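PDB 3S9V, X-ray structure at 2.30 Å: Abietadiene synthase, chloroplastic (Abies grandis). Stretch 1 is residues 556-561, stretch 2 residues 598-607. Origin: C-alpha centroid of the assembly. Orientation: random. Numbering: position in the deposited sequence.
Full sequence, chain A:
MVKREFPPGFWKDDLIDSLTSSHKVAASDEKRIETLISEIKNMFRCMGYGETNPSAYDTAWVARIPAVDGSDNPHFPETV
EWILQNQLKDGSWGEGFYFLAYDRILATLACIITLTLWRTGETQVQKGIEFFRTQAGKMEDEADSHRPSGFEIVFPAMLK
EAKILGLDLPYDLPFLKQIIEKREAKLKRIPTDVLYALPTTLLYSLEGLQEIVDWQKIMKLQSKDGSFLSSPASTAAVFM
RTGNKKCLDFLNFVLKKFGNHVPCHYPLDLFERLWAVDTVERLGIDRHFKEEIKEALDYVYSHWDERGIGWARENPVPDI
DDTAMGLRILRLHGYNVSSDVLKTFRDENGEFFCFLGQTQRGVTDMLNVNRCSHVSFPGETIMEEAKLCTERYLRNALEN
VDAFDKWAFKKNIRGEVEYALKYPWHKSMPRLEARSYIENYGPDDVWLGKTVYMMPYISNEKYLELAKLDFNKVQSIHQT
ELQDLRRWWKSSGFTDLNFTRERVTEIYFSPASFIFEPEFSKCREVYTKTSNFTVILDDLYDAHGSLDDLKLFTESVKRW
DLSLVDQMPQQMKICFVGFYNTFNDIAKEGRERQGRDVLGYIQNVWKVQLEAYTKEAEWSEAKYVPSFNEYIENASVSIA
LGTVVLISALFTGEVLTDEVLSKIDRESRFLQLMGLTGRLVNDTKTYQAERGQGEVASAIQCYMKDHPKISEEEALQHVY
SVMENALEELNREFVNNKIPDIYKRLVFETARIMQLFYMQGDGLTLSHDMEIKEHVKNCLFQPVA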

# COMPACT_ATOMS: atom_id res chain seq x y z
N SER A 556 -9.32 -36.83 -29.42
CA SER A 556 -9.44 -37.65 -28.22
C SER A 556 -10.19 -36.87 -27.15
O SER A 556 -11.07 -37.40 -26.48
CB SER A 556 -8.06 -38.05 -27.69
OG SER A 556 -7.36 -38.88 -28.60
N VAL A 557 -9.82 -35.60 -27.00
CA VAL A 557 -10.46 -34.73 -26.01
C VAL A 557 -11.94 -34.52 -26.35
O VAL A 557 -12.78 -34.45 -25.45
CB VAL A 557 -9.74 -33.36 -25.95
CG1 VAL A 557 -10.40 -32.47 -24.92
CG2 VAL A 557 -8.28 -33.56 -25.60
N LYS A 558 -12.25 -34.43 -27.64
CA LYS A 558 -13.63 -34.23 -28.06
C LYS A 558 -14.56 -35.42 -27.73
O LYS A 558 -15.66 -35.23 -27.20
CB LYS A 558 -13.69 -33.96 -29.56
CG LYS A 558 -15.11 -33.71 -30.06
CD LYS A 558 -15.22 -33.79 -31.57
CE LYS A 558 -16.66 -33.59 -32.02
NZ LYS A 558 -16.84 -33.80 -33.48
N ARG A 559 -14.13 -36.63 -28.07
CA ARG A 559 -14.96 -37.81 -27.80
C ARG A 559 -14.73 -38.31 -26.36
O ARG A 559 -15.53 -39.07 -25.82
CB ARG A 559 -14.66 -38.91 -28.82
CG ARG A 559 -13.21 -39.29 -28.93
CD ARG A 559 -12.99 -40.47 -29.86
NE ARG A 559 -13.14 -40.14 -31.27
CZ ARG A 559 -12.79 -40.96 -32.27
NH1 ARG A 559 -12.27 -42.15 -31.99
NH2 ARG A 559 -12.96 -40.59 -33.53
N TRP A 560 -13.63 -37.86 -25.76
CA TRP A 560 -13.24 -38.21 -24.40
C TRP A 560 -13.19 -39.71 -24.09
O TRP A 560 -13.93 -40.19 -23.22
CB TRP A 560 -14.14 -37.48 -23.39
CG TRP A 560 -13.57 -37.44 -22.00
CD1 TRP A 560 -13.90 -38.26 -20.95
CD2 TRP A 560 -12.49 -36.61 -21.53
NE1 TRP A 560 -13.10 -37.99 -19.87
CE2 TRP A 560 -12.23 -36.99 -20.19
CE3 TRP A 560 -11.73 -35.59 -22.11
CZ2 TRP A 560 -11.23 -36.38 -19.43
CZ3 TRP A 560 -10.74 -34.99 -21.35
CH2 TRP A 560 -10.50 -35.39 -20.02
N ASP A 561 -12.33 -40.43 -24.80
CA ASP A 561 -12.13 -41.86 -24.58
C ASP A 561 -10.71 -42.21 -24.98
O ASP A 561 -9.90 -41.32 -25.26
CB ASP A 561 -13.13 -42.71 -25.39
CG ASP A 561 -12.99 -42.52 -26.89
OD1 ASP A 561 -11.85 -42.45 -27.39
OD2 ASP A 561 -14.03 -42.46 -27.58
N VAL A 598 -19.62 -31.82 -14.66
CA VAL A 598 -18.79 -30.75 -15.18
C VAL A 598 -17.83 -31.21 -16.26
O VAL A 598 -16.93 -30.45 -16.65
CB VAL A 598 -17.98 -30.13 -14.05
CG1 VAL A 598 -18.92 -29.60 -12.98
CG2 VAL A 598 -17.05 -31.16 -13.47
N LEU A 599 -18.00 -32.43 -16.75
CA LEU A 599 -17.12 -32.95 -17.79
C LEU A 599 -17.33 -32.20 -19.10
O LEU A 599 -16.37 -31.88 -19.80
CB LEU A 599 -17.35 -34.45 -17.99
CG LEU A 599 -16.41 -35.18 -18.95
CD1 LEU A 599 -14.96 -34.87 -18.62
CD2 LEU A 599 -16.66 -36.66 -18.86
N GLY A 600 -18.58 -31.91 -19.44
CA GLY A 600 -18.85 -31.19 -20.67
C GLY A 600 -18.20 -29.81 -20.63
O GLY A 600 -17.64 -29.35 -21.62
N TYR A 601 -18.28 -29.18 -19.46
CA TYR A 601 -17.71 -27.86 -19.22
C TYR A 601 -16.20 -27.89 -19.41
O TYR A 601 -15.62 -27.06 -20.13
CB TYR A 601 -18.06 -27.43 -17.79
CG TYR A 601 -17.41 -26.16 -17.32
CD1 TYR A 601 -17.96 -24.91 -17.60
CD2 TYR A 601 -16.23 -26.19 -16.57
CE1 TYR A 601 -17.37 -23.73 -17.15
CE2 TYR A 601 -15.63 -25.02 -16.12
CZ TYR A 601 -16.20 -23.80 -16.41
OH TYR A 601 -15.60 -22.64 -15.96
N ILE A 602 -15.56 -28.86 -18.77
CA ILE A 602 -14.12 -29.04 -18.85
C ILE A 602 -13.68 -29.33 -20.28
O ILE A 602 -12.62 -28.87 -20.72
CB ILE A 602 -13.67 -30.17 -17.90
CG1 ILE A 602 -13.89 -29.73 -16.45
CG2 ILE A 602 -12.19 -30.50 -18.10
CD1 ILE A 602 -13.33 -30.69 -15.42
N GLN A 603 -14.49 -30.09 -21.01
CA GLN A 603 -14.16 -30.43 -22.39
C GLN A 603 -14.24 -29.21 -23.29
O GLN A 603 -13.41 -29.03 -24.18
CB GLN A 603 -15.11 -31.51 -22.93
CG GLN A 603 -15.07 -32.83 -22.20
CD GLN A 603 -16.04 -33.85 -22.79
OE1 GLN A 603 -16.45 -34.78 -22.11
NE2 GLN A 603 -16.39 -33.67 -24.06
N ASN A 604 -15.25 -28.37 -23.07
CA ASN A 604 -15.43 -27.18 -23.87
C ASN A 604 -14.30 -26.18 -23.57
O ASN A 604 -13.78 -25.54 -24.48
CB ASN A 604 -16.79 -26.55 -23.58
CG ASN A 604 -17.15 -25.45 -24.55
OD1 ASN A 604 -17.32 -24.30 -24.16
ND2 ASN A 604 -17.27 -25.80 -25.82
N VAL A 605 -13.92 -26.06 -22.30
CA VAL A 605 -12.84 -25.16 -21.95
C VAL A 605 -11.62 -25.56 -22.76
O VAL A 605 -10.99 -24.71 -23.41
CB VAL A 605 -12.48 -25.23 -20.45
CG1 VAL A 605 -11.18 -24.45 -20.17
CG2 VAL A 605 -13.62 -24.68 -19.61
N TRP A 606 -11.29 -26.85 -22.73
CA TRP A 606 -10.14 -27.37 -23.46
C TRP A 606 -10.32 -27.34 -24.99
O TRP A 606 -9.35 -27.15 -25.73
CB TRP A 606 -9.81 -28.80 -23.00
CG TRP A 606 -9.00 -28.83 -21.72
CD1 TRP A 606 -9.43 -29.20 -20.49
CD2 TRP A 606 -7.65 -28.38 -21.56
NE1 TRP A 606 -8.44 -29.00 -19.56
CE2 TRP A 606 -7.33 -28.50 -20.19
CE3 TRP A 606 -6.67 -27.88 -22.44
CZ2 TRP A 606 -6.07 -28.13 -19.67
CZ3 TRP A 606 -5.42 -27.51 -21.93
CH2 TRP A 606 -5.14 -27.64 -20.55
N LYS A 607 -11.56 -27.52 -25.45
CA LYS A 607 -11.84 -27.50 -26.88
C LYS A 607 -11.31 -26.21 -27.48
O LYS A 607 -10.57 -26.23 -28.46
CB LYS A 607 -13.35 -27.59 -27.12
CG LYS A 607 -13.79 -27.32 -28.56
CD LYS A 607 -15.30 -27.30 -28.68
CE LYS A 607 -15.76 -26.84 -30.06
NZ LYS A 607 -15.24 -27.71 -31.15
O HOH W 1 -17.99 -36.20 -25.37

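The end of one helix (stretch 1) rests here against the first turns of another (stretch 2), and the contact combines apolar packing with the amide of Q603 and a water bridge; no direct hydrogen bond crosses it, and 270 Å² is buried in all, both sides summed. The backbones come nearest at V557 and Q603, whose CA atoms lie 6.7 Å apart.

The central apolar contact is between W560 and L599, whose CA-to-CB bonds each point toward the opposite stretch. W560 is the first residue to leave helical geometry, with positive phi (52°), and its t rotamer lays the indole beside the second helix. L599 CD1 sits over one face of that indole, 3.9 Å from the centroid of the five-membered ring of W560 and 18° off the ring normal, a CH-pi contact; the closest atoms are W560 CE2 and L599 CD1, at 3.8 Å. Each residue suits its place: the indole offers a broad, electron-rich face, and leucine a methyl at the end of a flexible branch. The ring's polar atom is not left wanting, since W560 NE1 is hydrogen-bonded elsewhere in the structure.

A second, looser apolar contact pairs V557 CG1 with W606 CB at 4.2 Å. Both residues are buried, as suits the hydrocarbon side chain of V557 and the large, mainly apolar one of W606; the CA-to-CB bond of W606 points toward the other stretch, that of V557 sideways.

The polar contribution comes from Q603. Its CA-to-CB bond points sideways, but the m, t side chain extends so that its amide comes nearer the first helix. Q603 NE2 lies 3.6 Å from K558 O, without a direct hydrogen bond; a water bridges them instead, donating to K558 O at 3.1 Å and accepting from Q603 NE2 at 3.3 Å. Glutamine suits this position because its side chain is long enough to bring an NH2 donor within reach of the water that is bound to K558 O, and its amide is uncharged, so it can lie beside W560 without a charge to solvate; Q603 OE1 is 3.8 Å from W560 CB.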